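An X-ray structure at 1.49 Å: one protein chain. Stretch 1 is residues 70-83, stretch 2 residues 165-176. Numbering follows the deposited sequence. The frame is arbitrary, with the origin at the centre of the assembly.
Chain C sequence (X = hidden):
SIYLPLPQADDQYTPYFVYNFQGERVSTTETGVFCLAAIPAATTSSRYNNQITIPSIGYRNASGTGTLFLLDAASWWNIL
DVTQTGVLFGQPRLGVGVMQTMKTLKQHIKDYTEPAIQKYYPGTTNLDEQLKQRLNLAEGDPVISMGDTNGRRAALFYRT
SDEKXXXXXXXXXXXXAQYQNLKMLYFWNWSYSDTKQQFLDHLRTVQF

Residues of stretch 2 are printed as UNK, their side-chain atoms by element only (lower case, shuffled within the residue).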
# COMPACT_ATOMS: atom_id res chain seq x y z
N LEU C 70 21.15 -4.36 11.52
CA LEU C 70 20.42 -4.61 12.75
C LEU C 70 18.92 -4.38 12.64
O LEU C 70 18.48 -3.54 11.88
CB LEU C 70 20.98 -3.76 13.89
CG LEU C 70 22.44 -3.95 14.27
CD1 LEU C 70 22.88 -2.83 15.18
CD2 LEU C 70 22.64 -5.29 14.95
N LEU C 71 18.15 -5.11 13.43
CA LEU C 71 16.70 -4.96 13.50
C LEU C 71 16.32 -4.60 14.93
O LEU C 71 17.12 -4.74 15.83
CB LEU C 71 15.98 -6.25 13.11
CG LEU C 71 16.18 -6.84 11.72
CD1 LEU C 71 15.30 -8.07 11.59
CD2 LEU C 71 15.86 -5.84 10.63
N ASP C 72 15.10 -4.12 15.11
CA ASP C 72 14.61 -3.80 16.45
C ASP C 72 14.36 -5.06 17.26
O ASP C 72 13.89 -6.05 16.73
CB ASP C 72 13.32 -2.99 16.37
CG ASP C 72 13.52 -1.62 15.76
OD1 ASP C 72 14.24 -0.80 16.35
OD2 ASP C 72 12.95 -1.35 14.70
N ALA C 73 14.66 -5.01 18.55
CA ALA C 73 14.36 -6.14 19.43
C ALA C 73 12.85 -6.33 19.43
O ALA C 73 12.11 -5.37 19.42
CB ALA C 73 14.84 -5.84 20.85
N ALA C 74 12.41 -7.59 19.41
CA ALA C 74 10.99 -7.90 19.36
C ALA C 74 10.69 -9.32 19.83
O ALA C 74 11.57 -10.15 19.89
CB ALA C 74 10.45 -7.70 17.96
N SER C 75 9.43 -9.58 20.17
CA SER C 75 8.98 -10.92 20.55
C SER C 75 8.09 -11.60 19.50
O SER C 75 7.81 -12.78 19.61
CB SER C 75 8.24 -10.88 21.89
OG SER C 75 9.11 -10.57 22.97
N TRP C 76 7.62 -10.84 18.52
CA TRP C 76 6.74 -11.40 17.49
C TRP C 76 7.35 -11.24 16.10
O TRP C 76 7.55 -10.15 15.60
CB TRP C 76 5.36 -10.75 17.58
CG TRP C 76 4.68 -11.01 18.90
CD1 TRP C 76 4.69 -10.21 20.01
CD2 TRP C 76 3.90 -12.16 19.25
NE1 TRP C 76 3.97 -10.78 21.02
CE2 TRP C 76 3.46 -11.98 20.58
CE3 TRP C 76 3.52 -13.32 18.57
CZ2 TRP C 76 2.68 -12.91 21.23
CZ3 TRP C 76 2.73 -14.24 19.23
CH2 TRP C 76 2.32 -14.03 20.55
N TRP C 77 7.65 -12.38 15.49
CA TRP C 77 8.36 -12.45 14.23
C TRP C 77 7.45 -13.03 13.16
O TRP C 77 6.75 -13.99 13.39
CB TRP C 77 9.64 -13.26 14.42
CG TRP C 77 10.51 -12.57 15.41
CD1 TRP C 77 10.59 -12.82 16.75
CD2 TRP C 77 11.38 -11.47 15.16
NE1 TRP C 77 11.47 -11.96 17.34
CE2 TRP C 77 11.98 -11.12 16.39
CE3 TRP C 77 11.73 -10.75 14.02
CZ2 TRP C 77 12.89 -10.08 16.50
CZ3 TRP C 77 12.64 -9.73 14.13
CH2 TRP C 77 13.21 -9.40 15.35
N ASN C 78 7.45 -12.39 12.01
CA ASN C 78 6.52 -12.75 10.95
C ASN C 78 7.21 -13.05 9.64
O ASN C 78 7.96 -12.25 9.14
CB ASN C 78 5.53 -11.59 10.78
CG ASN C 78 4.86 -11.22 12.09
OD1 ASN C 78 3.90 -11.84 12.48
ND2 ASN C 78 5.38 -10.21 12.76
N ILE C 79 6.92 -14.23 9.09
CA ILE C 79 7.43 -14.62 7.79
C ILE C 79 6.21 -14.69 6.88
O ILE C 79 5.45 -15.65 6.92
CB ILE C 79 8.10 -16.00 7.88
CG1 ILE C 79 9.15 -16.01 8.99
CG2 ILE C 79 8.73 -16.38 6.56
CD1 ILE C 79 9.69 -17.38 9.33
N LEU C 80 6.05 -13.67 6.03
CA LEU C 80 4.89 -13.59 5.16
C LEU C 80 5.27 -13.69 3.68
O LEU C 80 6.35 -13.30 3.29
CB LEU C 80 4.11 -12.29 5.41
CG LEU C 80 3.57 -12.08 6.82
CD1 LEU C 80 2.64 -10.88 6.82
CD2 LEU C 80 2.84 -13.32 7.30
N ASP C 81 4.35 -14.22 2.88
CA ASP C 81 4.58 -14.43 1.46
C ASP C 81 3.87 -13.32 0.68
O ASP C 81 2.68 -13.14 0.82
CB ASP C 81 4.00 -15.79 1.08
CG ASP C 81 4.07 -16.08 -0.41
OD1 ASP C 81 4.89 -15.49 -1.11
OD2 ASP C 81 3.29 -16.94 -0.85
N VAL C 82 4.62 -12.55 -0.11
CA VAL C 82 4.02 -11.49 -0.91
C VAL C 82 4.04 -11.81 -2.40
O VAL C 82 3.78 -10.96 -3.22
CB VAL C 82 4.67 -10.12 -0.63
CG1 VAL C 82 4.37 -9.68 0.79
CG2 VAL C 82 6.18 -10.18 -0.87
N THR C 83 4.31 -13.06 -2.74
CA THR C 83 4.45 -13.44 -4.13
C THR C 83 3.21 -13.26 -5.01
O THR C 83 3.31 -12.76 -6.12
CB THR C 83 4.87 -14.92 -4.25
OG1 THR C 83 5.96 -15.18 -3.35
CG2 THR C 83 5.29 -15.25 -5.66
N UNK C 165 8.69 -14.63 -2.67
CA UNK C 165 9.18 -13.40 -2.08
C UNK C 165 8.68 -13.38 -0.65
O UNK C 165 7.48 -13.43 -0.40
c UNK C 165 10.24 -11.13 -4.43
c UNK C 165 9.19 -11.98 -4.22
o UNK C 165 10.70 -11.38 -7.98
c UNK C 165 10.18 -11.59 -6.74
c UNK C 165 10.75 -10.94 -5.67
c UNK C 165 8.63 -12.63 -5.31
c UNK C 165 8.63 -12.18 -2.83
c UNK C 165 9.14 -12.44 -6.57
N UNK C 166 9.61 -13.35 0.29
CA UNK C 166 9.27 -13.44 1.69
C UNK C 166 9.53 -12.13 2.40
O UNK C 166 10.64 -11.65 2.41
c UNK C 166 9.81 -14.62 3.84
c UNK C 166 10.13 -14.53 2.36
c UNK C 166 8.51 -16.38 1.74
c UNK C 166 9.92 -15.87 1.65
N UNK C 167 8.49 -11.57 2.99
CA UNK C 167 8.65 -10.33 3.73
C UNK C 167 8.78 -10.68 5.21
O UNK C 167 7.90 -11.29 5.78
c UNK C 167 7.43 -9.44 3.49
c UNK C 167 6.07 -7.44 4.07
c UNK C 167 8.54 -7.20 3.81
c UNK C 167 7.41 -8.11 4.24
N UNK C 168 9.91 -10.31 5.80
CA UNK C 168 10.22 -10.69 7.17
C UNK C 168 10.31 -9.46 8.06
O UNK C 168 11.09 -8.57 7.79
c UNK C 168 11.54 -11.47 7.18
c UNK C 168 12.07 -11.76 8.56
c UNK C 168 13.69 -11.44 10.28
c UNK C 168 11.91 -12.96 10.61
c UNK C 168 11.43 -12.67 9.37
c UNK C 168 13.04 -12.33 11.07
c UNK C 168 13.22 -11.16 9.03
N UNK C 169 9.48 -9.42 9.09
CA UNK C 169 9.43 -8.27 9.97
C UNK C 169 8.86 -8.64 11.33
O UNK C 169 8.22 -9.66 11.48
c UNK C 169 6.16 -7.18 9.98
c UNK C 169 7.14 -7.58 9.11
c UNK C 169 4.53 -8.33 8.72
c UNK C 169 6.79 -8.38 8.04
c UNK C 169 8.56 -7.17 9.33
c UNK C 169 4.87 -7.55 9.79
c UNK C 169 5.50 -8.75 7.85
N UNK C 170 9.10 -7.80 12.33
CA UNK C 170 8.54 -8.03 13.65
C UNK C 170 7.35 -7.10 13.89
O UNK C 170 7.19 -6.10 13.22
c UNK C 170 9.58 -7.83 14.75
o UNK C 170 9.93 -6.47 14.87
N UNK C 171 6.53 -7.47 14.87
CA UNK C 171 5.44 -6.63 15.33
C UNK C 171 5.57 -6.48 16.84
O UNK C 171 6.18 -7.32 17.49
c UNK C 171 4.04 -7.20 14.99
o UNK C 171 3.94 -8.56 15.41
c UNK C 171 3.77 -7.13 13.50
N UNK C 172 5.04 -5.39 17.37
CA UNK C 172 5.07 -5.11 18.80
C UNK C 172 4.21 -6.08 19.61
O UNK C 172 4.47 -6.30 20.78
c UNK C 172 5.66 -2.72 18.49
c UNK C 172 4.67 -3.68 19.11
o UNK C 172 3.37 -3.44 18.58
N UNK C 173 3.18 -6.63 18.98
CA UNK C 173 2.24 -7.51 19.65
C UNK C 173 1.80 -8.64 18.72
O UNK C 173 2.11 -8.63 17.53
o UNK C 173 2.47 -5.16 23.14
c UNK C 173 1.31 -5.59 21.13
o UNK C 173 1.90 -7.23 22.76
c UNK C 173 1.93 -6.03 22.44
c UNK C 173 1.01 -6.75 20.17
N UNK C 174 1.09 -9.60 19.28
CA UNK C 174 0.63 -10.78 18.56
C UNK C 174 -0.24 -10.31 17.39
O UNK C 174 -1.18 -9.58 17.59
o UNK C 174 -0.45 -13.22 17.81
c UNK C 174 -0.22 -11.60 19.54
c UNK C 174 -0.69 -12.92 18.99
o UNK C 174 -1.31 -13.68 19.76
N UNK C 175 0.11 -10.74 16.17
CA UNK C 175 -0.68 -10.39 14.98
C UNK C 175 -1.98 -11.19 14.93
O UNK C 175 -2.86 -10.90 14.14
c UNK C 175 0.25 -10.77 13.83
c UNK C 175 1.11 -11.85 14.38
c UNK C 175 1.33 -11.48 15.82
N UNK C 176 -2.08 -12.19 15.80
CA UNK C 176 -3.21 -13.09 15.84
C UNK C 176 -2.87 -14.42 15.20
O UNK C 176 -2.05 -14.49 14.31
O HOH W 1 12.46 -6.14 14.30
O HOH W 2 7.31 -7.79 19.99

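Position 165 has one carbon, then a six-carbon ring bearing one oxygen. Its CB lies 3.7 Å from Val82 CG2, and the ring edge faces Thr83. A phenol ring means Tyr165. Its backbone N donates to Thr83 OG1 (2.9 Å), and its O accepts from Val82 N (3.0 Å).

Position 166 has four carbons, forked at the first, with one arm two carbons long, and packs against Ile79. This is Ile166. Its CG2 is 3.4 Å from Ile79 CG2.

Position 167 has four carbons, forked at the second. Its CB is 4.1 Å from Val82 CG1. That fork means Leu167. The backbone pairs with Leu80 twice: Leu167 N to Leu80 O (2.8 Å) and Leu80 N to Leu167 O (3.0 Å).

Position 168 has one carbon, then a six-carbon ring without oxygen, which touches Leu71, Trp77 and Ile79. It is Phe168. Its CZ is 3.6 Å from Trp77 CE3; the planes are nearly parallel but slid apart, so the rings barely overlap.

Position 169 again has one carbon and a plain six-carbon ring. Asn78 CB sits over the ring face, and Leu80 CD1 meets the edge. It is Phe169, with its CZ 3.7 Å from Leu80 CD1.

Position 170 has one carbon and one oxygen. Its CB lies 3.3 Å from Ala74 CB and also covers a face of the Trp77 ring. This is Ser170. A water joins its OG (2.6 Å) to Asp72 O (2.8 Å).

Position 171 has one carbon carrying an oxygen and a carbon. The oxygen accepts a weak bond from Asn78 ND2. This is Thr171. Its OG1 is 3.4 Å from Asn78 ND2 and donates to the backbone O of position 173.

Position 172 has the same fork. Its CA-to-CB bond points away, and the side chain makes no contact; only its backbone O comes near, 4.0 Å from Trp76 CD1. It is Thr172.

Position 173 has three carbons, the third carrying two oxygens. Its backbone C lies over the Trp76 ring, 3.5 Å from Trp76 CD1. This is Glu173.

Position 174 has two carbons, the second carrying two oxygens. Its CB sits over the six-membered ring of Trp76. This is Asp174.

Position 175 has three carbons closing a ring onto N, and touches Asn78 OD1. It is Pro175. Its CG is 3.4 Å from Asn78 OD1.

Position 176 has no side chain. It is Gly176; at its backbone angles a CB would jam against the preceding carbonyl O.

The contact is an antiparallel strand pair. Backbone bonds set its register. Trp77, Ile79, Ile166, Phe168 and Ser170 pack on one face, Asn78, Leu80, Leu167 and Phe169 on the other. Asn78 ND2 also donates to Phe169 O (3.2 Å), adding a side-chain tie. Past the strand, the loop folds over Trp76.

Stretch 2 (165-176) YILFFSTTEDPG
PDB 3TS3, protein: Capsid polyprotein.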